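Local coordinates for uncharacterized protein (Capnocytophaga ochracea, PDB 4W9R) that is of unknown function but carries a putative esterase region of the alpha/beta-hydrolase clan, so any ester-hydrolysing activity is only inferred, at residues E44-P49 and Q223-A228; F141-S146 and M231-Y236; P276-V281 and T312-F317. All blocks are in the same frame, centred on the assembly; numbering follows the deposited sequence.

Contact 1 of 3, residues E44-P49 and Q223-A228; sequences ETLMEP and QGIAQA
Ile-225 reaches across from helix 217-232 and brings its terminal methyl up against Leu-46 and Pro-49 of helix 43-59. Ile-225 CD1 lies 4.1 Å from Leu-46 CD2, the closest approach of the two segments, and 4.4 Å from Pro-49 CB, so the tight part of the contact is this single methyl. Its CG1 branch stands anti to its own carbonyl carbon (chi1 -58°) and is extended beyond that (chi2 176°), which pushes CD1 out to full length; this spans much of the gap between the CA atoms of Pro-49 and Ile-225, 8.2 Å apart. Both helices lie on the same side of the mixed sheet of an alpha/beta-hydrolase-like fold, and Ile-225 also packs on Leu-147 of the inner strand 143-149, on Val-50, next to Pro-49, and on Met-53, about a turn beyond it. All three touching residues are buried, yet only 105 Å² is hidden between the segments. The looser polar flank borders the second subunit: Glu-48 and Gln-227 take no part in the apolar touch and are partly exposed, and Gln-227 NE2 hydrogen-bonds Gln-223 OE1 of that subunit, while Pro-49 packs on its Tyr-56.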
loop_
_atom_site.group_PDB
_atom_site.type_symbol
_atom_site.label_atom_id
_atom_site.label_comp_id
_atom_site.label_asym_id
_atom_site.label_seq_id
_atom_site.Cartn_x
_atom_site.Cartn_y
_atom_site.Cartn_z
ATOM N N GLU B 44 -13.040 -0.834 8.561
ATOM C CA GLU B 44 -12.343 -1.278 9.773
ATOM C C GLU B 44 -10.925 -1.783 9.451
ATOM O O GLU B 44 -10.022 -1.697 10.280
ATOM C CB GLU B 44 -13.141 -2.366 10.500
ATOM C CG GLU B 44 -13.261 -3.693 9.758
ATOM C CD GLU B 44 -14.367 -3.695 8.719
ATOM O OE1 GLU B 44 -15.076 -2.674 8.596
ATOM O OE2 GLU B 44 -14.526 -4.720 8.024
ATOM N N THR B 45 -10.742 -2.289 8.234
ATOM C CA THR B 45 -9.430 -2.697 7.737
ATOM C C THR B 45 -8.917 -1.744 6.651
ATOM O O THR B 45 -7.857 -1.138 6.799
ATOM C CB THR B 45 -9.450 -4.137 7.188
ATOM O OG1 THR B 45 -10.518 -4.283 6.245
ATOM C CG2 THR B 45 -9.645 -5.131 8.319
ATOM N N LEU B 46 -9.659 -1.651 5.550
ATOM C CA LEU B 46 -9.220 -0.931 4.352
ATOM C C LEU B 46 -9.107 0.600 4.441
ATOM O O LEU B 46 -8.426 1.205 3.614
ATOM C CB LEU B 46 -10.159 -1.270 3.192
ATOM C CG LEU B 46 -10.138 -2.718 2.702
ATOM C CD1 LEU B 46 -11.057 -2.892 1.505
ATOM C CD2 LEU B 46 -8.718 -3.139 2.358
HETATM N N MSE B 47 -9.761 1.228 5.417
HETATM C CA MSE B 47 -9.837 2.695 5.460
HETATM C C MSE B 47 -8.478 3.386 5.491
HETATM O O MSE B 47 -8.180 4.216 4.633
HETATM C CB MSE B 47 -10.647 3.160 6.672
HETATM C CG MSE B 47 -10.820 4.671 6.777
HETATM SE SE MSE B 47 -12.007 5.406 5.414
HETATM C CE MSE B 47 -12.048 7.267 5.993
ATOM N N GLU B 48 -7.658 3.048 6.479
ATOM C CA GLU B 48 -6.365 3.704 6.648
ATOM C C GLU B 48 -5.396 3.468 5.479
ATOM O O GLU B 48 -4.698 4.400 5.073
ATOM C CB GLU B 48 -5.716 3.270 7.965
ATOM C CG GLU B 48 -6.461 3.746 9.200
ATOM C CD GLU B 48 -5.699 3.471 10.480
ATOM O OE1 GLU B 48 -4.500 3.136 10.394
ATOM O OE2 GLU B 48 -6.297 3.591 11.570
ATOM N N PRO B 49 -5.334 2.235 4.938
ATOM C CA PRO B 49 -4.507 2.091 3.733
ATOM C C PRO B 49 -4.994 2.937 2.555
ATOM O O PRO B 49 -4.167 3.495 1.838
ATOM C CB PRO B 49 -4.618 0.598 3.411
ATOM C CG PRO B 49 -4.850 -0.038 4.728
ATOM C CD PRO B 49 -5.735 0.920 5.473
ATOM N N GLN B 223 -1.802 -4.132 -2.633
ATOM C CA GLN B 223 -1.268 -3.843 -3.957
ATOM C C GLN B 223 -2.395 -3.516 -4.930
ATOM O O GLN B 223 -2.202 -2.764 -5.884
ATOM C CB GLN B 223 -0.442 -5.023 -4.469
ATOM C CG GLN B 223 0.760 -5.352 -3.598
ATOM C CD GLN B 223 1.542 -6.543 -4.111
ATOM O OE1 GLN B 223 2.057 -6.528 -5.230
ATOM N NE2 GLN B 223 1.630 -7.588 -3.296
ATOM N N GLY B 224 -3.571 -4.080 -4.675
ATOM C CA GLY B 224 -4.738 -3.818 -5.497
ATOM C C GLY B 224 -5.178 -2.371 -5.409
ATOM O O GLY B 224 -5.500 -1.749 -6.422
ATOM N N ILE B 225 -5.190 -1.835 -4.193
ATOM C CA ILE B 225 -5.539 -0.436 -3.971
ATOM C C ILE B 225 -4.549 0.486 -4.669
ATOM O O ILE B 225 -4.940 1.450 -5.327
ATOM C CB ILE B 225 -5.574 -0.093 -2.471
ATOM C CG1 ILE B 225 -6.579 -0.984 -1.744
ATOM C CG2 ILE B 225 -5.916 1.375 -2.263
ATOM C CD1 ILE B 225 -6.610 -0.776 -0.249
ATOM N N ALA B 226 -3.263 0.177 -4.523
ATOM C CA ALA B 226 -2.204 0.982 -5.121
ATOM C C ALA B 226 -2.335 1.033 -6.640
ATOM O O ALA B 226 -2.235 2.100 -7.245
ATOM C CB ALA B 226 -0.843 0.436 -4.726
ATOM N N GLN B 227 -2.570 -0.125 -7.249
ATOM C CA GLN B 227 -2.720 -0.211 -8.695
ATOM C C GLN B 227 -3.988 0.484 -9.179
ATOM O O GLN B 227 -3.956 1.233 -10.155
ATOM C CB GLN B 227 -2.726 -1.673 -9.145
ATOM C CG GLN B 227 -1.383 -2.368 -9.009
ATOM C CD GLN B 227 -1.395 -3.776 -9.567
ATOM O OE1 GLN B 227 -2.400 -4.232 -10.118
ATOM N NE2 GLN B 227 -0.275 -4.474 -9.431
ATOM N N ALA B 228 -5.100 0.232 -8.491
ATOM C CA ALA B 228 -6.395 0.770 -8.898
ATOM C C ALA B 228 -6.394 2.294 -8.903
ATOM O O ALA B 228 -6.820 2.918 -9.874
ATOM C CB ALA B 228 -7.493 0.244 -7.991
#

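Contact 2 of 3, residues F141-S146 and M231-Y236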
loop_
_atom_site.group_PDB
_atom_site.type_symbol
_atom_site.label_atom_id
_atom_site.label_comp_id
_atom_site.label_asym_id
_atom_site.label_seq_id
_atom_site.Cartn_x
_atom_site.Cartn_y
_atom_site.Cartn_z
ATOM N N PHE B 141 -21.660 4.983 -8.708
ATOM C CA PHE B 141 -20.213 4.849 -8.704
ATOM C C PHE B 141 -19.652 4.684 -10.112
ATOM O O PHE B 141 -20.058 3.794 -10.857
ATOM C CB PHE B 141 -19.793 3.670 -7.823
ATOM C CG PHE B 141 -20.194 3.822 -6.385
ATOM C CD1 PHE B 141 -19.637 4.819 -5.600
ATOM C CD2 PHE B 141 -21.125 2.970 -5.816
ATOM C CE1 PHE B 141 -20.003 4.964 -4.277
ATOM C CE2 PHE B 141 -21.494 3.109 -4.492
ATOM C CZ PHE B 141 -20.932 4.107 -3.722
ATOM N N ASN B 142 -18.725 5.566 -10.469
ATOM C CA ASN B 142 -18.027 5.484 -11.745
ATOM C C ASN B 142 -16.750 4.675 -11.604
ATOM O O ASN B 142 -16.089 4.350 -12.591
ATOM C CB ASN B 142 -17.712 6.882 -12.268
ATOM C CG ASN B 142 -18.885 7.825 -12.129
ATOM O OD1 ASN B 142 -18.848 8.766 -11.338
ATOM N ND2 ASN B 142 -19.940 7.573 -12.895
HETATM N N MSE B 143 -16.412 4.356 -10.359
HETATM C CA MSE B 143 -15.219 3.584 -10.047
HETATM C C MSE B 143 -15.560 2.455 -9.083
HETATM O O MSE B 143 -16.069 2.694 -7.988
HETATM C CB MSE B 143 -14.137 4.482 -9.450
HETATM C CG MSE B 143 -12.826 3.769 -9.159
HETATM SE SE MSE B 143 -11.594 4.844 -8.089
HETATM C CE MSE B 143 -12.320 4.499 -6.311
ATOM N N ILE B 144 -15.290 1.224 -9.499
ATOM C CA ILE B 144 -15.547 0.066 -8.656
ATOM C C ILE B 144 -14.280 -0.764 -8.489
ATOM O O ILE B 144 -13.719 -1.265 -9.466
ATOM C CB ILE B 144 -16.668 -0.818 -9.232
ATOM C CG1 ILE B 144 -17.959 -0.010 -9.374
ATOM C CG2 ILE B 144 -16.893 -2.037 -8.349
ATOM C CD1 ILE B 144 -19.113 -0.795 -9.952
ATOM N N VAL B 145 -13.821 -0.886 -7.250
ATOM C CA VAL B 145 -12.646 -1.690 -6.953
ATOM C C VAL B 145 -13.029 -2.882 -6.086
ATOM O O VAL B 145 -13.382 -2.725 -4.916
ATOM C CB VAL B 145 -11.558 -0.862 -6.244
ATOM C CG1 VAL B 145 -10.336 -1.718 -5.972
ATOM C CG2 VAL B 145 -11.187 0.350 -7.085
ATOM N N SER B 146 -12.952 -4.073 -6.668
ATOM C CA SER B 146 -13.318 -5.297 -5.968
ATOM C C SER B 146 -12.070 -6.099 -5.617
ATOM O O SER B 146 -11.411 -6.655 -6.494
ATOM C CB SER B 146 -14.272 -6.131 -6.827
ATOM O OG SER B 146 -14.669 -7.314 -6.159
HETATM N N MSE B 231 -4.083 3.727 -11.825
HETATM C CA MSE B 231 -4.595 3.665 -13.190
HETATM C C MSE B 231 -5.836 4.524 -13.404
HETATM O O MSE B 231 -6.000 5.132 -14.462
HETATM C CB MSE B 231 -4.902 2.217 -13.566
HETATM C CG MSE B 231 -3.664 1.351 -13.702
HETATM SE SE MSE B 231 -4.103 -0.509 -14.052
HETATM C CE MSE B 231 -5.139 -0.850 -12.446
ATOM N N CYS B 232 -6.707 4.567 -12.403
ATOM C CA CYS B 232 -7.956 5.312 -12.508
ATOM C C CYS B 232 -7.705 6.814 -12.631
ATOM O O CYS B 232 -8.332 7.497 -13.442
ATOM C CB CYS B 232 -8.848 5.023 -11.300
ATOM S SG CYS B 232 -10.444 5.865 -11.326
ATOM N N PHE B 233 -6.782 7.318 -11.818
ATOM C CA PHE B 233 -6.465 8.742 -11.783
ATOM C C PHE B 233 -5.291 9.117 -12.688
ATOM O O PHE B 233 -4.832 10.257 -12.670
ATOM C CB PHE B 233 -6.180 9.178 -10.348
ATOM C CG PHE B 233 -7.398 9.189 -9.471
ATOM C CD1 PHE B 233 -7.731 8.082 -8.708
ATOM C CD2 PHE B 233 -8.218 10.305 -9.419
ATOM C CE1 PHE B 233 -8.855 8.090 -7.904
ATOM C CE2 PHE B 233 -9.344 10.318 -8.618
ATOM C CZ PHE B 233 -9.662 9.210 -7.859
ATOM N N ASP B 234 -4.804 8.148 -13.458
ATOM C CA ASP B 234 -3.593 8.301 -14.268
ATOM C C ASP B 234 -3.570 9.549 -15.157
ATOM O O ASP B 234 -2.507 10.127 -15.389
ATOM C CB ASP B 234 -3.397 7.059 -15.140
ATOM C CG ASP B 234 -2.094 7.089 -15.911
ATOM O OD1 ASP B 234 -1.036 6.829 -15.299
ATOM O OD2 ASP B 234 -2.127 7.370 -17.128
ATOM N N ILE B 235 -4.733 9.961 -15.650
ATOM C CA ILE B 235 -4.824 11.127 -16.526
ATOM C C ILE B 235 -4.396 12.415 -15.809
ATOM O O ILE B 235 -4.013 13.395 -16.449
ATOM C CB ILE B 235 -6.261 11.294 -17.084
ATOM C CG1 ILE B 235 -6.289 12.299 -18.240
ATOM C CG2 ILE B 235 -7.230 11.700 -15.983
ATOM C CD1 ILE B 235 -5.397 11.917 -19.402
ATOM N N TYR B 236 -4.444 12.398 -14.481
ATOM C CA TYR B 236 -4.106 13.570 -13.678
ATOM C C TYR B 236 -2.596 13.785 -13.605
ATOM O O TYR B 236 -2.134 14.886 -13.306
ATOM C CB TYR B 236 -4.685 13.428 -12.268
ATOM C CG TYR B 236 -4.631 14.683 -11.423
ATOM C CD1 TYR B 236 -3.540 14.950 -10.605
ATOM C CD2 TYR B 236 -5.683 15.590 -11.427
ATOM C CE1 TYR B 236 -3.491 16.092 -9.827
ATOM C CE2 TYR B 236 -5.644 16.733 -10.649
ATOM C CZ TYR B 236 -4.546 16.980 -9.851
ATOM O OH TYR B 236 -4.504 18.117 -9.078
#
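A Met-aromatic contact on the central sheet of the alpha/beta-hydrolase-like fold joins the start of strand 143-149 to the C-terminal end of helix 217-232. The evidence is the position of the selenium of Met-143, a selenomethionine: it lies 5.3 Å from the centroid of the Phe-233 ring and 58° off the ring normal, an oblique approach whose nearest ring atom is Phe-233 CE1, at 4.3 Å from Met-143 SE. Phe-233 is where the backbone departs from helical geometry, and its ring is carried at that end of the helix. It packs as well on Leu-116 of the neighbouring strand 116-122 and on Leu-270 of helix 255-270, so the ring bridges that strand and that helix.

The second half of the contact is sulfur against selenium. The nearest CA atoms are those of Met-143 and Cys-232, 7.9 Å apart, and both side chains set out into the gap from opposite ends. Phe-172 of strand 171-180 touches Met-143 and Cys-232 alike, adding a further wall to this buried apolar cluster. Met-143 carries CG anti to its backbone N (chi1 -177°), continues extended, then bends at chi3 (82°), turning the methyl CE aside and leaving SE as the atom shared by Cys-232 and Phe-233. Along the extended part of that chain Cys-232 SG has two neighbours, with Met-143 CG at 3.8 Å and Met-143 SE at 3.6 Å from that sulfur.

Contact 3 of 3, residues P276-V281 and T312-F317; sequences PILNDV and TAMPNF
This is an apolar helix-to-helix contact in the all-helical C-terminal part of the chain, between the first turn of helix 278-290 and the beginning of helix 314-325. Met-314, a selenomethionine, supplies the whole of one side. Its end meets that of Val-281 tip to tip: Met-314 CE lies 3.7 Å from Val-281 CG1, and Met-314 SE stands 4.1 Å from the same methyl carbon. Leu-278, one turn earlier, touches the selenium from another direction, with its CD1 4.3 Å from Met-314 SE. The backbones are well separated, the nearest CA atoms (Val-281 and Met-314) being 10.4 Å apart, and the long side chain spans that gap by running extended through chi1 and chi2 (-166° and 171°) before a bend at chi3 (77°) swings CE over to the valine. Leu-278 is partly exposed, whereas Val-281 and Met-314 are buried, so the contact grades from an enclosed pair to a more open edge. Asp-280 of the first helix is tied down by Tyr-263 OH and by the backbone N of Ile-239. Consecutive helices packed through small apolar clusters are consistent with a helical-repeat, TPR-like region. The intervening helix 294-306 contributes Val-304, which packs on both Val-281 and Met-314, so the three successive helices 278-290, 294-306 and 314-325 meet at this point.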
loop_
_atom_site.group_PDB
_atom_site.type_symbol
_atom_site.label_atom_id
_atom_site.label_comp_id
_atom_site.label_asym_id
_atom_site.label_seq_id
_atom_site.Cartn_x
_atom_site.Cartn_y
_atom_site.Cartn_z
ATOM N N PRO B 276 -3.455 24.296 -14.769
ATOM C CA PRO B 276 -2.293 23.764 -15.488
ATOM C C PRO B 276 -0.991 24.023 -14.742
ATOM O O PRO B 276 -0.716 25.152 -14.335
ATOM C CB PRO B 276 -2.323 24.526 -16.816
ATOM C CG PRO B 276 -3.749 24.926 -16.986
ATOM C CD PRO B 276 -4.250 25.213 -15.604
ATOM N N ILE B 277 -0.202 22.969 -14.566
ATOM C CA ILE B 277 1.070 23.069 -13.868
ATOM C C ILE B 277 2.165 23.557 -14.811
ATOM O O ILE B 277 2.135 23.271 -16.009
ATOM C CB ILE B 277 1.475 21.725 -13.243
ATOM C CG1 ILE B 277 1.502 20.628 -14.308
ATOM C CG2 ILE B 277 0.508 21.353 -12.130
ATOM C CD1 ILE B 277 1.901 19.271 -13.772
ATOM N N LEU B 278 3.118 24.304 -14.259
ATOM C CA LEU B 278 4.199 24.902 -15.037
ATOM C C LEU B 278 4.938 23.880 -15.899
ATOM O O LEU B 278 5.368 24.191 -17.009
ATOM C CB LEU B 278 5.186 25.606 -14.105
ATOM C CG LEU B 278 6.229 26.495 -14.783
ATOM C CD1 LEU B 278 5.546 27.594 -15.583
ATOM C CD2 LEU B 278 7.181 27.083 -13.754
ATOM N N ASN B 279 5.076 22.664 -15.382
ATOM C CA ASN B 279 5.715 21.580 -16.119
ATOM C C ASN B 279 4.976 21.260 -17.415
ATOM O O ASN B 279 5.591 21.112 -18.473
ATOM C CB ASN B 279 5.802 20.329 -15.241
ATOM C CG ASN B 279 6.346 19.126 -15.989
ATOM O OD1 ASN B 279 7.558 18.943 -16.098
ATOM N ND2 ASN B 279 5.446 18.288 -16.500
ATOM N N ASP B 280 3.652 21.164 -17.329
ATOM C CA ASP B 280 2.827 20.837 -18.487
ATOM C C ASP B 280 2.783 21.984 -19.492
ATOM O O ASP B 280 2.728 21.759 -20.701
ATOM C CB ASP B 280 1.410 20.473 -18.043
ATOM C CG ASP B 280 1.334 19.100 -17.405
ATOM O OD1 ASP B 280 2.401 18.515 -17.121
ATOM O OD2 ASP B 280 0.207 18.608 -17.183
ATOM N N VAL B 281 2.804 23.213 -18.987
ATOM C CA VAL B 281 2.789 24.385 -19.854
ATOM C C VAL B 281 4.095 24.504 -20.632
ATOM O O VAL B 281 4.089 24.705 -21.847
ATOM C CB VAL B 281 2.552 25.679 -19.054
ATOM C CG1 VAL B 281 2.675 26.895 -19.960
ATOM C CG2 VAL B 281 1.187 25.643 -18.385
ATOM N N THR B 312 0.872 36.890 -14.089
ATOM C CA THR B 312 2.262 36.661 -14.465
ATOM C C THR B 312 2.540 37.194 -15.867
ATOM O O THR B 312 1.623 37.373 -16.665
ATOM C CB THR B 312 2.632 35.168 -14.421
ATOM O OG1 THR B 312 1.957 34.473 -15.477
ATOM C CG2 THR B 312 2.246 34.561 -13.080
ATOM N N ALA B 313 3.806 37.482 -16.144
ATOM C CA ALA B 313 4.218 38.015 -17.441
ATOM C C ALA B 313 4.087 37.006 -18.582
ATOM O O ALA B 313 4.220 37.367 -19.751
ATOM C CB ALA B 313 5.650 38.516 -17.359
HETATM N N MSE B 314 3.825 35.747 -18.244
HETATM C CA MSE B 314 3.848 34.666 -19.228
HETATM C C MSE B 314 2.844 34.789 -20.391
HETATM O O MSE B 314 3.239 34.607 -21.543
HETATM C CB MSE B 314 3.643 33.319 -18.527
HETATM C CG MSE B 314 3.987 32.135 -19.407
HETATM SE SE MSE B 314 3.998 30.453 -18.435
HETATM C CE MSE B 314 2.084 30.190 -18.315
ATOM N N PRO B 315 1.554 35.076 -20.108
ATOM C CA PRO B 315 0.599 35.120 -21.226
ATOM C C PRO B 315 0.961 36.127 -22.315
ATOM O O PRO B 315 0.869 35.805 -23.500
ATOM C CB PRO B 315 -0.713 35.524 -20.547
ATOM C CG PRO B 315 -0.575 35.033 -19.161
ATOM C CD PRO B 315 0.867 35.245 -18.814
ATOM N N ASN B 316 1.373 37.326 -21.920
ATOM C CA ASN B 316 1.729 38.351 -22.893
ATOM C C ASN B 316 3.101 38.109 -23.509
ATOM O O ASN B 316 3.387 38.591 -24.603
ATOM C CB ASN B 316 1.674 39.737 -22.251
ATOM C CG ASN B 316 0.255 40.236 -22.071
ATOM O OD1 ASN B 316 -0.617 39.971 -22.900
ATOM N ND2 ASN B 316 0.014 40.959 -20.983
ATOM N N PHE B 317 3.949 37.360 -22.813
ATOM C CA PHE B 317 5.239 36.979 -23.374
ATOM C C PHE B 317 5.038 35.997 -24.523
ATOM O O PHE B 317 5.670 36.118 -25.571
ATOM C CB PHE B 317 6.145 36.366 -22.308
ATOM C CG PHE B 317 7.509 35.989 -22.817
ATOM C CD1 PHE B 317 8.542 36.910 -22.821
ATOM C CD2 PHE B 317 7.758 34.710 -23.294
ATOM C CE1 PHE B 317 9.798 36.565 -23.288
ATOM C CE2 PHE B 317 9.011 34.358 -23.761
ATOM C CZ PHE B 317 10.032 35.286 -23.758
#

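From the N terminus, residues 44-49 come first and 141-146 next; 223-228 then closes contact 1 across 173 intervening residues, and 231-236 closes contact 2 across 84. The two loops therefore cross. Both finish on or just past helix 217-232, which contact 1 ties to helix 43-59 and contact 2 to strand 143-149. Their centres are 13 Å apart, and they touch directly where Ala-228 CB lies 3.8 Å from Val-145 CG2. Contact 3 opens later, in series with both, and closes a short helical loop of 30 residues. Its centre is about 36 Å from that of contact 1 and 29 Å from that of contact 2, placing it in the C-terminal helices beyond the sheet.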